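Local coordinates for EGF family domain-containing protein (Toxoplasma gondii, PDB 4Z81) that probably acts as an AMA1-like surface protein in host-cell invasion by the parasite, at residues 368-373 against 430-435; 404-409 against 425-430. All coordinates share one frame; numbering follows the deposited sequence.

Interaction 1: 368-373 against 430-435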
loop_
_atom_site.group_PDB
_atom_site.type_symbol
_atom_site.label_atom_id
_atom_site.label_comp_id
_atom_site.label_asym_id
_atom_site.label_seq_id
_atom_site.Cartn_x
_atom_site.Cartn_y
_atom_site.Cartn_z
ATOM N N ASN A 368 -10.725 -0.418 23.884
ATOM C CA ASN A 368 -9.908 0.298 24.862
ATOM C C ASN A 368 -8.757 1.052 24.203
ATOM O O ASN A 368 -7.834 0.445 23.658
ATOM C CB ASN A 368 -9.355 -0.670 25.911
ATOM C CG ASN A 368 -10.451 -1.395 26.667
ATOM O OD1 ASN A 368 -10.424 -2.619 26.799
ATOM N ND2 ASN A 368 -11.426 -0.642 27.167
ATOM N N ALA A 369 -8.821 2.378 24.252
ATOM C CA ALA A 369 -7.772 3.217 23.690
ATOM C C ALA A 369 -6.444 2.948 24.387
ATOM O O ALA A 369 -6.367 2.967 25.615
ATOM C CB ALA A 369 -8.147 4.682 23.812
ATOM N N ARG A 370 -5.408 2.678 23.599
ATOM C CA ARG A 370 -4.066 2.472 24.136
ATOM C C ARG A 370 -3.361 3.813 24.266
ATOM O O ARG A 370 -2.418 3.960 25.039
ATOM C CB ARG A 370 -3.253 1.531 23.241
ATOM C CG ARG A 370 -3.903 0.180 22.993
ATOM C CD ARG A 370 -4.193 -0.562 24.289
ATOM N NE ARG A 370 -4.691 -1.914 24.036
ATOM C CZ ARG A 370 -5.494 -2.592 24.853
ATOM N NH1 ARG A 370 -5.886 -3.815 24.526
ATOM N NH2 ARG A 370 -5.909 -2.057 25.994
ATOM N N ALA A 371 -3.836 4.792 23.507
ATOM C CA ALA A 371 -3.254 6.123 23.515
ATOM C C ALA A 371 -4.223 7.095 22.871
ATOM O O ALA A 371 -5.127 6.685 22.140
ATOM C CB ALA A 371 -1.926 6.134 22.781
ATOM N N SER A 372 -4.031 8.382 23.139
ATOM C CA SER A 372 -4.887 9.405 22.565
ATOM C C SER A 372 -4.133 10.702 22.323
ATOM O O SER A 372 -3.182 11.030 23.035
ATOM C CB SER A 372 -6.096 9.661 23.472
ATOM O OG SER A 372 -5.689 9.938 24.798
ATOM N N LEU A 373 -4.572 11.427 21.300
ATOM C CA LEU A 373 -3.982 12.702 20.928
ATOM C C LEU A 373 -5.054 13.782 20.974
ATOM O O LEU A 373 -6.091 13.669 20.319
ATOM C CB LEU A 373 -3.353 12.611 19.535
ATOM C CG LEU A 373 -2.786 13.899 18.935
ATOM C CD1 LEU A 373 -1.704 14.498 19.820
ATOM C CD2 LEU A 373 -2.246 13.626 17.541
ATOM N N TYR A 430 -5.975 2.297 18.876
ATOM C CA TYR A 430 -6.256 0.946 19.351
ATOM C C TYR A 430 -5.314 -0.103 18.766
ATOM O O TYR A 430 -4.821 0.042 17.647
ATOM C CB TYR A 430 -7.694 0.557 19.005
ATOM C CG TYR A 430 -8.737 1.571 19.415
ATOM C CD1 TYR A 430 -9.135 1.693 20.739
ATOM C CD2 TYR A 430 -9.339 2.393 18.471
ATOM C CE1 TYR A 430 -10.096 2.615 21.116
ATOM C CE2 TYR A 430 -10.301 3.316 18.835
ATOM C CZ TYR A 430 -10.677 3.424 20.158
ATOM O OH TYR A 430 -11.635 4.342 20.519
ATOM N N SER A 431 -5.091 -1.165 19.536
ATOM C CA SER A 431 -4.357 -2.338 19.075
ATOM C C SER A 431 -5.259 -3.567 19.046
ATOM O O SER A 431 -4.791 -4.682 18.826
ATOM C CB SER A 431 -3.154 -2.612 19.978
ATOM O OG SER A 431 -3.577 -3.059 21.254
ATOM N N THR A 432 -6.553 -3.361 19.282
ATOM C CA THR A 432 -7.516 -4.459 19.331
ATOM C C THR A 432 -8.219 -4.622 17.990
ATOM O O THR A 432 -8.612 -3.637 17.369
ATOM C CB THR A 432 -8.578 -4.230 20.424
ATOM O OG1 THR A 432 -7.933 -3.925 21.666
ATOM C CG2 THR A 432 -9.456 -5.469 20.593
ATOM N N VAL A 433 -8.372 -5.865 17.545
ATOM C CA VAL A 433 -9.075 -6.144 16.296
ATOM C C VAL A 433 -10.558 -5.828 16.466
ATOM O O VAL A 433 -11.220 -6.438 17.306
ATOM C CB VAL A 433 -8.915 -7.612 15.858
ATOM C CG1 VAL A 433 -9.777 -7.910 14.622
ATOM C CG2 VAL A 433 -7.445 -7.934 15.586
ATOM N N PRO A 434 -11.089 -4.890 15.662
ATOM C CA PRO A 434 -12.494 -4.495 15.812
ATOM C C PRO A 434 -13.476 -5.551 15.301
ATOM O O PRO A 434 -13.188 -6.256 14.332
ATOM C CB PRO A 434 -12.580 -3.220 14.977
ATOM C CG PRO A 434 -11.561 -3.416 13.911
ATOM C CD PRO A 434 -10.430 -4.147 14.571
ATOM N N GLU A 435 -14.635 -5.636 15.946
ATOM C CA GLU A 435 -15.631 -6.654 15.625
ATOM C C GLU A 435 -16.961 -6.041 15.203
ATOM O O GLU A 435 -17.837 -6.733 14.689
ATOM C CB GLU A 435 -15.858 -7.569 16.826
ATOM C CG GLU A 435 -14.612 -8.273 17.324
ATOM C CD GLU A 435 -14.844 -9.007 18.634
ATOM O OE1 GLU A 435 -15.965 -8.918 19.179
ATOM O OE2 GLU A 435 -13.902 -9.671 19.119
HETATM O O HOH W 1 -6.991 -1.569 21.781
HETATM O O HOH W 2 -10.079 -3.114 23.460
HETATM O O HOH W 3 -6.753 -6.342 22.615
#

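Interaction 2: 404-409 against 425-430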
loop_
_atom_site.group_PDB
_atom_site.type_symbol
_atom_site.label_atom_id
_atom_site.label_comp_id
_atom_site.label_asym_id
_atom_site.label_seq_id
_atom_site.Cartn_x
_atom_site.Cartn_y
_atom_site.Cartn_z
ATOM N N HIS A 404 -3.478 -0.112 14.634
ATOM C CA HIS A 404 -3.980 -0.223 13.262
ATOM C C HIS A 404 -5.369 0.379 13.072
ATOM O O HIS A 404 -5.864 0.456 11.947
ATOM C CB HIS A 404 -3.991 -1.691 12.834
ATOM C CG HIS A 404 -2.625 -2.289 12.719
ATOM N ND1 HIS A 404 -1.738 -1.928 11.727
ATOM C CD2 HIS A 404 -1.987 -3.211 13.476
ATOM C CE1 HIS A 404 -0.614 -2.604 11.877
ATOM N NE2 HIS A 404 -0.739 -3.392 12.930
ATOM N N TRP A 405 -5.990 0.809 14.166
ATOM C CA TRP A 405 -7.318 1.408 14.113
ATOM C C TRP A 405 -7.382 2.639 15.000
ATOM O O TRP A 405 -6.809 2.653 16.087
ATOM C CB TRP A 405 -8.375 0.397 14.550
ATOM C CG TRP A 405 -8.206 -0.930 13.899
ATOM C CD1 TRP A 405 -8.808 -1.357 12.759
ATOM C CD2 TRP A 405 -7.366 -2.004 14.338
ATOM N NE1 TRP A 405 -8.407 -2.634 12.460
ATOM C CE2 TRP A 405 -7.518 -3.054 13.414
ATOM C CE3 TRP A 405 -6.501 -2.180 15.422
ATOM C CZ2 TRP A 405 -6.843 -4.264 13.541
ATOM C CZ3 TRP A 405 -5.832 -3.379 15.547
ATOM C CH2 TRP A 405 -6.005 -4.407 14.611
ATOM N N ALA A 406 -8.080 3.667 14.530
ATOM C CA ALA A 406 -8.252 4.884 15.305
ATOM C C ALA A 406 -9.651 5.472 15.146
ATOM O O ALA A 406 -10.230 5.462 14.056
ATOM C CB ALA A 406 -7.204 5.915 14.911
ATOM N N THR A 407 -10.184 5.979 16.255
ATOM C CA THR A 407 -11.426 6.733 16.244
ATOM C C THR A 407 -11.137 8.195 16.553
ATOM O O THR A 407 -10.546 8.513 17.585
ATOM C CB THR A 407 -12.435 6.182 17.266
ATOM O OG1 THR A 407 -12.737 4.819 16.953
ATOM C CG2 THR A 407 -13.718 6.990 17.246
ATOM N N PHE A 408 -11.548 9.074 15.644
ATOM C CA PHE A 408 -11.460 10.513 15.854
ATOM C C PHE A 408 -12.809 11.037 16.339
ATOM O O PHE A 408 -13.838 10.744 15.740
ATOM C CB PHE A 408 -11.043 11.223 14.564
ATOM C CG PHE A 408 -11.015 12.722 14.673
ATOM C CD1 PHE A 408 -9.981 13.362 15.336
ATOM C CD2 PHE A 408 -12.015 13.491 14.101
ATOM C CE1 PHE A 408 -9.948 14.741 15.436
ATOM C CE2 PHE A 408 -11.987 14.872 14.196
ATOM C CZ PHE A 408 -10.951 15.497 14.864
ATOM N N VAL A 409 -12.792 11.804 17.426
ATOM C CA VAL A 409 -14.009 12.376 17.995
ATOM C C VAL A 409 -13.979 13.897 17.891
ATOM O O VAL A 409 -13.245 14.562 18.622
ATOM C CB VAL A 409 -14.185 11.965 19.472
ATOM C CG1 VAL A 409 -15.476 12.545 20.049
ATOM C CG2 VAL A 409 -14.183 10.454 19.606
ATOM N N GLY A 425 -10.494 17.859 17.425
ATOM C CA GLY A 425 -10.994 16.976 18.458
ATOM C C GLY A 425 -9.939 16.018 18.964
ATOM O O GLY A 425 -8.744 16.280 18.852
ATOM N N LYS A 426 -10.395 14.895 19.509
ATOM C CA LYS A 426 -9.520 13.922 20.147
ATOM C C LYS A 426 -9.425 12.637 19.330
ATOM O O LYS A 426 -10.436 12.096 18.882
ATOM C CB LYS A 426 -10.027 13.615 21.555
ATOM C CG LYS A 426 -9.000 13.002 22.485
ATOM C CD LYS A 426 -8.929 13.774 23.792
ATOM C CE LYS A 426 -8.520 12.880 24.947
ATOM N NZ LYS A 426 -8.693 13.565 26.252
ATOM N N CYS A 427 -8.197 12.161 19.146
ATOM C CA CYS A 427 -7.928 10.929 18.418
ATOM C C CYS A 427 -7.657 9.794 19.408
ATOM O O CYS A 427 -6.895 9.971 20.350
ATOM C CB CYS A 427 -6.735 11.130 17.474
ATOM S SG CYS A 427 -6.407 9.754 16.350
ATOM N N PHE A 428 -8.298 8.645 19.202
ATOM C CA PHE A 428 -8.091 7.462 20.045
ATOM C C PHE A 428 -7.456 6.329 19.241
ATOM O O PHE A 428 -7.945 5.992 18.169
ATOM C CB PHE A 428 -9.415 6.982 20.648
ATOM C CG PHE A 428 -10.081 7.987 21.547
ATOM C CD1 PHE A 428 -10.898 8.976 21.020
ATOM C CD2 PHE A 428 -9.901 7.936 22.920
ATOM C CE1 PHE A 428 -11.516 9.901 21.849
ATOM C CE2 PHE A 428 -10.514 8.856 23.750
ATOM C CZ PHE A 428 -11.323 9.838 23.214
ATOM N N PHE A 429 -6.385 5.734 19.768
ATOM C CA PHE A 429 -5.643 4.687 19.059
ATOM C C PHE A 429 -5.815 3.322 19.709
ATOM O O PHE A 429 -5.775 3.200 20.936
ATOM C CB PHE A 429 -4.155 5.032 19.001
ATOM C CG PHE A 429 -3.868 6.358 18.372
ATOM C CD1 PHE A 429 -3.675 6.465 17.008
ATOM C CD2 PHE A 429 -3.793 7.501 19.148
ATOM C CE1 PHE A 429 -3.412 7.691 16.428
ATOM C CE2 PHE A 429 -3.528 8.728 18.574
ATOM C CZ PHE A 429 -3.336 8.823 17.214
ATOM N N TYR A 430 -5.975 2.297 18.876
ATOM C CA TYR A 430 -6.256 0.946 19.351
ATOM C C TYR A 430 -5.314 -0.103 18.766
ATOM O O TYR A 430 -4.821 0.042 17.647
ATOM C CB TYR A 430 -7.694 0.557 19.005
ATOM C CG TYR A 430 -8.737 1.571 19.415
ATOM C CD1 TYR A 430 -9.135 1.693 20.739
ATOM C CD2 TYR A 430 -9.339 2.393 18.471
ATOM C CE1 TYR A 430 -10.096 2.615 21.116
ATOM C CE2 TYR A 430 -10.301 3.316 18.835
ATOM C CZ TYR A 430 -10.677 3.424 20.158
ATOM O OH TYR A 430 -11.635 4.342 20.519
HETATM O O HOH W 4 -13.861 3.873 19.114
#

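Interaction 1: 368-373 against 430-435
The guanidinium of R370 meets the side chain of S431 edge-on: R370 NE donates to S431 OG over 3.2 Å, with an angle of 171° at the hydrogen and the oxygen lying in the guanidinium plane. With R370 CG anti to the carbonyl carbon (chi1 -56°), CG comes 3.7 Å from S431 OG; the bend at chi2 (-57°) then turns the rest of the chain so that NE meets the same oxygen. The R370 and T432 side chains lie roughly perpendicular, and T432 OG1 lies 3.5 Å from R370 NH1, oblique to the guanidinium plane. Y430 offers a ring edge to the 368-373 backbone. Its CD1 lies 3.4 Å from N368 O and its CE1 3.4 Å from A369 N, both near the ring plane, while A369 CB adds an apolar touch at 3.9 Å to Y430 CE1. T432 OG1 is the hub of the water network, hydrogen-bonded to three molecules: one donates to N368 O and accepts from S431 N, a second accepts from N368 N, and a third accepts weakly from R370 NH1. The polar groups are therefore joined partly through solvent, as befits a surface contact. A classic beta bulge sets R370 and A371 together opposite F429, on strand 371-377, an outermost strand of a four-stranded antiparallel sheet. The other segment leaves neighbouring strand 424-430 toward strand 436-440; P434 packs on W355 of strand 353-359.

Interaction 2: 404-409 against 425-430
Y430 lies across W405, A406 and T407, and its side chain can be traced atom by atom over the neighbouring strand. CB sits 3.7 Å from W405 O, the same oxygen to which Y430 N donates over 2.9 Å. Along the ring, Y430 CD2 remains 3.5 Å from W405 O, which lies oblique to the ring, and CE2 then comes to 3.4 Å from T407 OG1, which lies near the ring plane at its edge. At the tip, Y430 OH is 2.7 Å from the oxygen of a water that also hydrogen-bonds to T407 OG1. Strands 405-409 and 425-430 run antiparallel at 163°, and T407 with F428 and V409 with K426 form further hydrogen-bonded pairs, each bonded in both directions. On the face with T407, V409 CG2 reaches F428 CE1 at 3.5 Å. The other face carries A406, F408, C427 and F429; there A406 CB lies 4.2 Å from C427 SG, whose disulfide to C381 fastens helix 378-387 to the sheet. The chemistry implies that main-chain bonds set the register, while apolar contacts line both faces, with the disulfide on the A406 face and a water bridging two hydroxyls on the T407 face.

How the interactions relate
Both contacts reach the same four-stranded antiparallel sheet and meet in Y430, whose ring has 368-369 along one part of its rim and T407 along another. Interaction 2 is the buried one, pairing the two central strands and covering 540 Å² between the segments; interaction 1 lies at the surface, beside outermost strand 371-377, and covers 254 Å². Their chemistry follows their places: mainly main-chain bonds, with one bridging water, in interaction 2; one direct side-chain bond and several waters in interaction 1. A backbone approach of 2.7 Å from R370 N to F429 O, probably a hydrogen bond, joins them. In sequence, both segments of interaction 2 fall between those of interaction 1, sharing Y430 at the end.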